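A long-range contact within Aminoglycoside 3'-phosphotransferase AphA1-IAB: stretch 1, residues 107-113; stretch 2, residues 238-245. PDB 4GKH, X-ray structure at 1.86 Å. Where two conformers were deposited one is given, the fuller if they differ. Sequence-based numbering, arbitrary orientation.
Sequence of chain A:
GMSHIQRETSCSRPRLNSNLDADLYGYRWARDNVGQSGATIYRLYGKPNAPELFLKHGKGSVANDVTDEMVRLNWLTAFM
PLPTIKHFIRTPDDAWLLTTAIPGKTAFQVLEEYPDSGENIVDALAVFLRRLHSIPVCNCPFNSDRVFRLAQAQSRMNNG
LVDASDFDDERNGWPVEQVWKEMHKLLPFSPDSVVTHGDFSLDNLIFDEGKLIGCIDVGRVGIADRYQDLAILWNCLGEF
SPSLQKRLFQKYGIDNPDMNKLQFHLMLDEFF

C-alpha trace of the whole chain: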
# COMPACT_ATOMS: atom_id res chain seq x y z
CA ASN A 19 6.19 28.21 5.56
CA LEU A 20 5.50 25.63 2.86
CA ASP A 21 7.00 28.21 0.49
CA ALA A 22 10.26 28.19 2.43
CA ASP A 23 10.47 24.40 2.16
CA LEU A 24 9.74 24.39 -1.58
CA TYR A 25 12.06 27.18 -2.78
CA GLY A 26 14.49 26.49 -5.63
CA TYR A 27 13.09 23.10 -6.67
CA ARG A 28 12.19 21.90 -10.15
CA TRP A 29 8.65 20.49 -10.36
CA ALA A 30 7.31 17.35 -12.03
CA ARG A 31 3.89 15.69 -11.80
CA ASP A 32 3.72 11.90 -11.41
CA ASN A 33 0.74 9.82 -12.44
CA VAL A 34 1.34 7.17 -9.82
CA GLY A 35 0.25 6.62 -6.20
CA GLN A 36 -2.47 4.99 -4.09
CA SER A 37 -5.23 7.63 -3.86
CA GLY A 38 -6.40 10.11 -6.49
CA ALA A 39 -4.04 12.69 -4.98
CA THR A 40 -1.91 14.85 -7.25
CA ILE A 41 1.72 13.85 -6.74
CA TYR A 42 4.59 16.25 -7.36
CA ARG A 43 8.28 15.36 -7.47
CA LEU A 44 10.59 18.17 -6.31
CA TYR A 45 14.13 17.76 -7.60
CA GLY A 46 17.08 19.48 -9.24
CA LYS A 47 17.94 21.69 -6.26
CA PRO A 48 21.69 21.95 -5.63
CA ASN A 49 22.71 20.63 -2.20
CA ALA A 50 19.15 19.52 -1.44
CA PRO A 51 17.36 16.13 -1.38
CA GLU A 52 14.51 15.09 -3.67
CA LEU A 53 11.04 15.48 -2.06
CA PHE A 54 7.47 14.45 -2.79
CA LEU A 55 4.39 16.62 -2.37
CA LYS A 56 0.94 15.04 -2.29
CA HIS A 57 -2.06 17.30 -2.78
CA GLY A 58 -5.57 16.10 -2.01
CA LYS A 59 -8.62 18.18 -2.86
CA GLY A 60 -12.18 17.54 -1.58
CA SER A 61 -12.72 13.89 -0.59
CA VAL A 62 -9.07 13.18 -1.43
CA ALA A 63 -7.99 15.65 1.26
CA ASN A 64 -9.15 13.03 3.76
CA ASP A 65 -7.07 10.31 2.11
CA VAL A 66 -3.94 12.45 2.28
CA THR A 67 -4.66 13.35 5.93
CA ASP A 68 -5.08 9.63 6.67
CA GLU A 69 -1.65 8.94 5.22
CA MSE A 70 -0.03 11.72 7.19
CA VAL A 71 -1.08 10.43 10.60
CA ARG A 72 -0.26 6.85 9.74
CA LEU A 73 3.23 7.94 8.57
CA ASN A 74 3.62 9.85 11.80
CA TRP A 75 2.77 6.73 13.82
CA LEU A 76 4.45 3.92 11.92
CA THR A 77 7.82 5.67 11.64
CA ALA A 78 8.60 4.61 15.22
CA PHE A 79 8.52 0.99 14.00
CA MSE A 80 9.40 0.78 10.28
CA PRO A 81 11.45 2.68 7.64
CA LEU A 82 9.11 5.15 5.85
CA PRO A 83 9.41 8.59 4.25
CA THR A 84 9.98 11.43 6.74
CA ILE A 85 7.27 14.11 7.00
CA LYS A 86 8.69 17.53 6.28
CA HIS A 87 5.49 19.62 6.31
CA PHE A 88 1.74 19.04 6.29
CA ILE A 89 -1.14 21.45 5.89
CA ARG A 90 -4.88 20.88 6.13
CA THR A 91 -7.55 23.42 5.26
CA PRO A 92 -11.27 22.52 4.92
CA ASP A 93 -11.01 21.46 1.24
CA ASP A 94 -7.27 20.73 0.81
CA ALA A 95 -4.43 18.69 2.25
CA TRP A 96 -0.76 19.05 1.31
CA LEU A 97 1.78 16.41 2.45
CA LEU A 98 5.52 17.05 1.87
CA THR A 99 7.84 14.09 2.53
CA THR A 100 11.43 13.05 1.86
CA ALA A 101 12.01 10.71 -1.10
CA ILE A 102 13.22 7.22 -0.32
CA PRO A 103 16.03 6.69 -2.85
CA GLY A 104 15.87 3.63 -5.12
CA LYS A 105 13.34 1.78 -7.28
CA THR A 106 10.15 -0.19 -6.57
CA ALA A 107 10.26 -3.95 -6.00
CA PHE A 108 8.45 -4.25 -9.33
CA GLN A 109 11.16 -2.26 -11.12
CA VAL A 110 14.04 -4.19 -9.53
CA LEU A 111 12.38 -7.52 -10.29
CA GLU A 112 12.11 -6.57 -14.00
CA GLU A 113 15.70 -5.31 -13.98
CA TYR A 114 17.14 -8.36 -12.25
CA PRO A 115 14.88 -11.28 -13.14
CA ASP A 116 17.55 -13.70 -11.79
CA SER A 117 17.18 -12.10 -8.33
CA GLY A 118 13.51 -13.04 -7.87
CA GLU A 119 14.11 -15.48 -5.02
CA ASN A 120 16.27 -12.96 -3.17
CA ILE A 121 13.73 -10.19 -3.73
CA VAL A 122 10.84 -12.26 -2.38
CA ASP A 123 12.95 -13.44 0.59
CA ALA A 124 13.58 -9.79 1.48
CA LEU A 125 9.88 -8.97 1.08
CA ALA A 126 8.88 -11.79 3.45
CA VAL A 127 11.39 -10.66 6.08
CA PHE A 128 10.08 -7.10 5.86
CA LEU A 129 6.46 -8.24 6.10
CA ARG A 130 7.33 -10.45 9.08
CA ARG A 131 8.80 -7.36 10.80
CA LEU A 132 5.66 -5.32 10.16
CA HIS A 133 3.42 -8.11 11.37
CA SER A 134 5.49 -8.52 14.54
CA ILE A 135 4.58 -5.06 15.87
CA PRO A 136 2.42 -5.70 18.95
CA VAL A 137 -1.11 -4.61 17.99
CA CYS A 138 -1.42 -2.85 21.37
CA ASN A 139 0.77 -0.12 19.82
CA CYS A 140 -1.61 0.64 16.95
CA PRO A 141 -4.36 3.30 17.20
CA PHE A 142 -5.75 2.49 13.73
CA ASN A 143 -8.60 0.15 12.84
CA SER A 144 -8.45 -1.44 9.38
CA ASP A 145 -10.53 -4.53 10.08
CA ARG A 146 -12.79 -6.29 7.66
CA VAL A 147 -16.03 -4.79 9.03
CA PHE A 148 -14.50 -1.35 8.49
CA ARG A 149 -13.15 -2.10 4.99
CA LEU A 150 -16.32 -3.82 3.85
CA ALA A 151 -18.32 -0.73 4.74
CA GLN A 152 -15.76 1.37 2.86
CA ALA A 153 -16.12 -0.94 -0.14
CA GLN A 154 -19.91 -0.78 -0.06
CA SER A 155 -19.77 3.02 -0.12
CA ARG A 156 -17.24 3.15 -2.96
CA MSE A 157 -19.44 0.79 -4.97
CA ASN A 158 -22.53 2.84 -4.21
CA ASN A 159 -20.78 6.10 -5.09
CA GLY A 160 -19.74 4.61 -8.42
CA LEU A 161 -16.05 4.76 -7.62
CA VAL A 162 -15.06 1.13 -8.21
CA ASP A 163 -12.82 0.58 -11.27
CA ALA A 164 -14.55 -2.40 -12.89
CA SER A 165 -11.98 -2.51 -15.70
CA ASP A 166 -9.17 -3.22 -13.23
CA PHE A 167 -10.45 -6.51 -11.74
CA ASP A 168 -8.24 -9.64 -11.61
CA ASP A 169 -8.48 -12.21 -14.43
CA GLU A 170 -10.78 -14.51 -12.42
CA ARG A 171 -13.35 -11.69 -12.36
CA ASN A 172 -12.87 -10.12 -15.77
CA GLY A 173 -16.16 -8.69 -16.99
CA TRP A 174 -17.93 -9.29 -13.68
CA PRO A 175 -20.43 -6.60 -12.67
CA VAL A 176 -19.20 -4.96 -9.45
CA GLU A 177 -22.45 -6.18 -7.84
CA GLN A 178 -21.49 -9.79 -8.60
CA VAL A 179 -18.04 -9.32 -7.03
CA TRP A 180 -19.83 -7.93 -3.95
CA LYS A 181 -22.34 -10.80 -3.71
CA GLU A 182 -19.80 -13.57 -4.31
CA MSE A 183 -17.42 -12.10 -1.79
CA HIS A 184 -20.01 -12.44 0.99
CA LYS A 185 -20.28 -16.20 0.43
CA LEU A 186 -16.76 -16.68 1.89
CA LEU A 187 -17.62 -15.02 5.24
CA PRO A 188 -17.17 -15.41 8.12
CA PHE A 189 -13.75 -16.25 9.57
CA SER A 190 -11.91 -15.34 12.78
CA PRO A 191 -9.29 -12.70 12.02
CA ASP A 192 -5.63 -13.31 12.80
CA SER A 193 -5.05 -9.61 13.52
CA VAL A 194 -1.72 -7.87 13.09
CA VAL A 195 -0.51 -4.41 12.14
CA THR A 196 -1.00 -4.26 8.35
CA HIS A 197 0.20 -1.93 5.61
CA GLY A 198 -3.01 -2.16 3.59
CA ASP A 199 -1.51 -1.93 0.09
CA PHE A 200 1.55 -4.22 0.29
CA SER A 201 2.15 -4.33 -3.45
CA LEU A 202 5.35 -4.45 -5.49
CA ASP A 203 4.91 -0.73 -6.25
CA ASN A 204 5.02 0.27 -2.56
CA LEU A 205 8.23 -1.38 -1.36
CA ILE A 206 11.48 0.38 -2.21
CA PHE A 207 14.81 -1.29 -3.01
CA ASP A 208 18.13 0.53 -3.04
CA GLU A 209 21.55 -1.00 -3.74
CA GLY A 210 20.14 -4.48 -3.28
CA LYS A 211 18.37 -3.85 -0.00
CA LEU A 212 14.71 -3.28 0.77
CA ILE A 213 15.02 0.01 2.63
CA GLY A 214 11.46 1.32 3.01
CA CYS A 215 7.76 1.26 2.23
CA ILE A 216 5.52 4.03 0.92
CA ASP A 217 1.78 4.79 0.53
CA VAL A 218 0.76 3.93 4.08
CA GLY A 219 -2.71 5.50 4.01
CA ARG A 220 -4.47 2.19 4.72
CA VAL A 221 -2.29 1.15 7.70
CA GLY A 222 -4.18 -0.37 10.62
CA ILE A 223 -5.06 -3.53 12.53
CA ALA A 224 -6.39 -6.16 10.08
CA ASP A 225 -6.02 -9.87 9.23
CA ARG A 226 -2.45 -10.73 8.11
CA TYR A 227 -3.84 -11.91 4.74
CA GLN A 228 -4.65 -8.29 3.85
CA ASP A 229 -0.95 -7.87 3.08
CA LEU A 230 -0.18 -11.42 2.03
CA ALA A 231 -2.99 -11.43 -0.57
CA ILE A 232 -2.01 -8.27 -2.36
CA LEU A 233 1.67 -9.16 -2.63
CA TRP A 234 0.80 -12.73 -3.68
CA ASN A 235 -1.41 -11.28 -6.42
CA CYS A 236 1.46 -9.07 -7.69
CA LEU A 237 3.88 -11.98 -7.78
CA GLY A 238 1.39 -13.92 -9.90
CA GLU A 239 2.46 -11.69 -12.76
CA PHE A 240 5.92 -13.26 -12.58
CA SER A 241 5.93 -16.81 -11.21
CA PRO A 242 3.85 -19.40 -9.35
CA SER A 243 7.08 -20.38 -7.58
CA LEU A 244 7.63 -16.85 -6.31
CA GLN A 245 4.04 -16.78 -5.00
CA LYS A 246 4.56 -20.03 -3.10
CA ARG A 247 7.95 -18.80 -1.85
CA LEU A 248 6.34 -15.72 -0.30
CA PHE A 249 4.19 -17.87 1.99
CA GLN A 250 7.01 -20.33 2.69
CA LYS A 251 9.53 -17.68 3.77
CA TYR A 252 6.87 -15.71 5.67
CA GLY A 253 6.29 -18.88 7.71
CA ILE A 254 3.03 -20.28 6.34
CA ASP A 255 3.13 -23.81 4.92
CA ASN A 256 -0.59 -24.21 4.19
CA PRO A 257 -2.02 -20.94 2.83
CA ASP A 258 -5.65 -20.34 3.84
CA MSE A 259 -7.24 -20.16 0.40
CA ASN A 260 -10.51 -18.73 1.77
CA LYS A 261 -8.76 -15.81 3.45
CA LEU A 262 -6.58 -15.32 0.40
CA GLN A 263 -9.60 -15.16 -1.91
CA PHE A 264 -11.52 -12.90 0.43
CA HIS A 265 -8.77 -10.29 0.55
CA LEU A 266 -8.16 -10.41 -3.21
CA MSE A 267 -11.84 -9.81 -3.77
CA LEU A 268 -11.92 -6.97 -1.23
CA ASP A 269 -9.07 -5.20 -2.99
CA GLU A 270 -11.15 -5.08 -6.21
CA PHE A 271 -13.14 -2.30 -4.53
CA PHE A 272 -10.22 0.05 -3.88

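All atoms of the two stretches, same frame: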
# COMPACT_ATOMS: atom_id res chain seq x y z
N ALA A 107 9.99 -2.52 -5.88
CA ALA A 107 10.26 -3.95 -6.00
C ALA A 107 9.90 -4.43 -7.40
O ALA A 107 10.60 -5.27 -7.99
CB ALA A 107 9.48 -4.74 -4.94
N PHE A 108 8.84 -3.88 -7.96
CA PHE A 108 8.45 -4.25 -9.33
C PHE A 108 9.57 -3.92 -10.32
O PHE A 108 9.98 -4.77 -11.14
CB PHE A 108 7.17 -3.54 -9.72
CG PHE A 108 6.70 -3.85 -11.12
CD1 PHE A 108 5.91 -4.95 -11.38
CD2 PHE A 108 7.03 -3.01 -12.18
CE1 PHE A 108 5.46 -5.22 -12.67
CE2 PHE A 108 6.59 -3.27 -13.46
CZ PHE A 108 5.80 -4.38 -13.70
N GLN A 109 10.08 -2.70 -10.24
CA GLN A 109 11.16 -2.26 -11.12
C GLN A 109 12.41 -3.13 -10.99
O GLN A 109 13.00 -3.52 -12.00
CB GLN A 109 11.53 -0.80 -10.84
CG GLN A 109 10.41 0.20 -11.17
CD GLN A 109 10.83 1.65 -10.88
OE1 GLN A 109 10.74 2.13 -9.75
NE2 GLN A 109 11.28 2.35 -11.91
N VAL A 110 12.82 -3.43 -9.76
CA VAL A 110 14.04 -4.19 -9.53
C VAL A 110 13.87 -5.64 -9.99
O VAL A 110 14.81 -6.29 -10.48
CB VAL A 110 14.44 -4.14 -8.04
CG1 VAL A 110 15.59 -5.06 -7.77
CG2 VAL A 110 14.78 -2.71 -7.64
N LEU A 111 12.66 -6.16 -9.81
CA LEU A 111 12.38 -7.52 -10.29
C LEU A 111 12.53 -7.58 -11.82
O LEU A 111 13.18 -8.49 -12.36
CB LEU A 111 10.98 -7.97 -9.84
CG LEU A 111 10.57 -9.43 -10.03
CD1 LEU A 111 11.57 -10.35 -9.36
CD2 LEU A 111 9.19 -9.67 -9.46
N GLU A 112 11.96 -6.61 -12.53
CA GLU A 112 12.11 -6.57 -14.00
C GLU A 112 13.55 -6.37 -14.45
O GLU A 112 13.98 -6.89 -15.49
CB GLU A 112 11.21 -5.50 -14.64
CG GLU A 112 9.71 -5.77 -14.43
CD GLU A 112 8.81 -5.12 -15.48
OE1 GLU A 112 9.19 -4.08 -16.06
OE2 GLU A 112 7.72 -5.68 -15.75
N GLU A 113 14.30 -5.60 -13.66
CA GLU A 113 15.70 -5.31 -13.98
C GLU A 113 16.63 -6.48 -13.67
O GLU A 113 17.65 -6.69 -14.35
CB GLU A 113 16.14 -4.07 -13.18
CG GLU A 113 17.56 -3.64 -13.42
CD GLU A 113 17.88 -2.28 -12.82
OE1 GLU A 113 16.98 -1.66 -12.21
OE2 GLU A 113 19.05 -1.83 -12.95
N GLY A 238 2.02 -13.09 -8.88
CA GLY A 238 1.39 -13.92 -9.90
C GLY A 238 1.64 -13.44 -11.31
O GLY A 238 1.42 -14.17 -12.27
N GLU A 239 2.09 -12.19 -11.44
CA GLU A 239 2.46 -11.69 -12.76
C GLU A 239 3.78 -12.29 -13.23
O GLU A 239 4.09 -12.29 -14.43
CB GLU A 239 2.52 -10.15 -12.77
CG GLU A 239 2.39 -9.53 -14.18
CD GLU A 239 2.36 -8.00 -14.19
OE1 GLU A 239 2.34 -7.41 -15.30
OE2 GLU A 239 2.36 -7.39 -13.10
N PHE A 240 4.56 -12.81 -12.28
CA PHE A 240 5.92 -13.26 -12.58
C PHE A 240 6.09 -14.78 -12.52
O PHE A 240 6.69 -15.37 -13.41
CB PHE A 240 6.92 -12.60 -11.61
CG PHE A 240 7.00 -11.11 -11.77
CD1 PHE A 240 6.12 -10.28 -11.10
CD2 PHE A 240 7.95 -10.54 -12.61
CE1 PHE A 240 6.19 -8.92 -11.25
CE2 PHE A 240 8.02 -9.18 -12.76
CZ PHE A 240 7.14 -8.36 -12.08
N SER A 241 5.56 -15.42 -11.48
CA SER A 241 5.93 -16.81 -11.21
C SER A 241 5.11 -17.46 -10.11
O SER A 241 5.04 -16.95 -9.00
CB SER A 241 7.41 -16.85 -10.80
OG SER A 241 7.68 -17.98 -9.98
N PRO A 242 4.53 -18.64 -10.40
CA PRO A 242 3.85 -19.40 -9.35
C PRO A 242 4.83 -19.79 -8.25
O PRO A 242 4.43 -19.87 -7.10
CB PRO A 242 3.36 -20.65 -10.08
CG PRO A 242 3.34 -20.28 -11.52
CD PRO A 242 4.48 -19.33 -11.70
N SER A 243 6.08 -20.04 -8.60
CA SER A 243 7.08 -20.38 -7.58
C SER A 243 7.32 -19.22 -6.61
O SER A 243 7.44 -19.41 -5.39
CB SER A 243 8.40 -20.82 -8.23
OG SER A 243 8.93 -19.81 -9.07
N LEU A 244 7.39 -18.01 -7.15
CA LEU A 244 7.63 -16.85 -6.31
C LEU A 244 6.45 -16.62 -5.36
O LEU A 244 6.65 -16.19 -4.23
CB LEU A 244 7.93 -15.61 -7.16
CG LEU A 244 9.29 -15.60 -7.85
CD1 LEU A 244 9.57 -14.26 -8.51
CD2 LEU A 244 10.42 -15.95 -6.86
N GLN A 245 5.24 -16.91 -5.83
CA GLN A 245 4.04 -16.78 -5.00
C GLN A 245 4.10 -17.76 -3.83
O GLN A 245 3.78 -17.40 -2.70
CB GLN A 245 2.77 -17.07 -5.81
CG GLN A 245 2.40 -16.02 -6.87
CD GLN A 245 1.14 -16.39 -7.62
OE1 GLN A 245 1.09 -17.40 -8.34
NE2 GLN A 245 0.08 -15.57 -7.46

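Helix 107-113 packs against a loop, residues 238-241, and the first turn of the helix that begins at Pro242; the backbones stay apart (Leu111 CA to Phe240 CA, 8.9 Å), and side chains make the contact without a hydrogen bond between the stretches. Ala107 makes no contact itself, but its O accepts from Leu111 N (2.9 Å), part of the helical ladder that sets Phe108, Leu111 and Glu112 along one side. The CA-to-CB bond of Phe108 points sideways to the other stretch, but with chi1 in t the ring reaches Phe240: Phe108 CE1 lies 3.6 Å from Phe240 CZ, with the ring planes oblique at 69° and centroids 5.7 Å apart. The edge of the Phe108 ring, where C-H bonds carry slight positive charge, also meets the carboxylate of Glu239 (Phe108 CE1 to Glu239 OE2, 3.8 Å). Gln109 points away. Leu111 points toward the loop and supplies the central contact: its CD2 sits 3.2 Å from the Phe240 ring centroid, almost on the ring normal, a CH-pi interaction over one face. Its CD1 reaches Leu244 CD1 more loosely, at 4.5 Å. Glu112 adds its aliphatic part, CG lying 4.2 Å from Phe240 CE2 at the ring edge. Next in sequence after Phe240, Ser241 caps the following helix, its OG accepting from Leu244 N (2.8 Å).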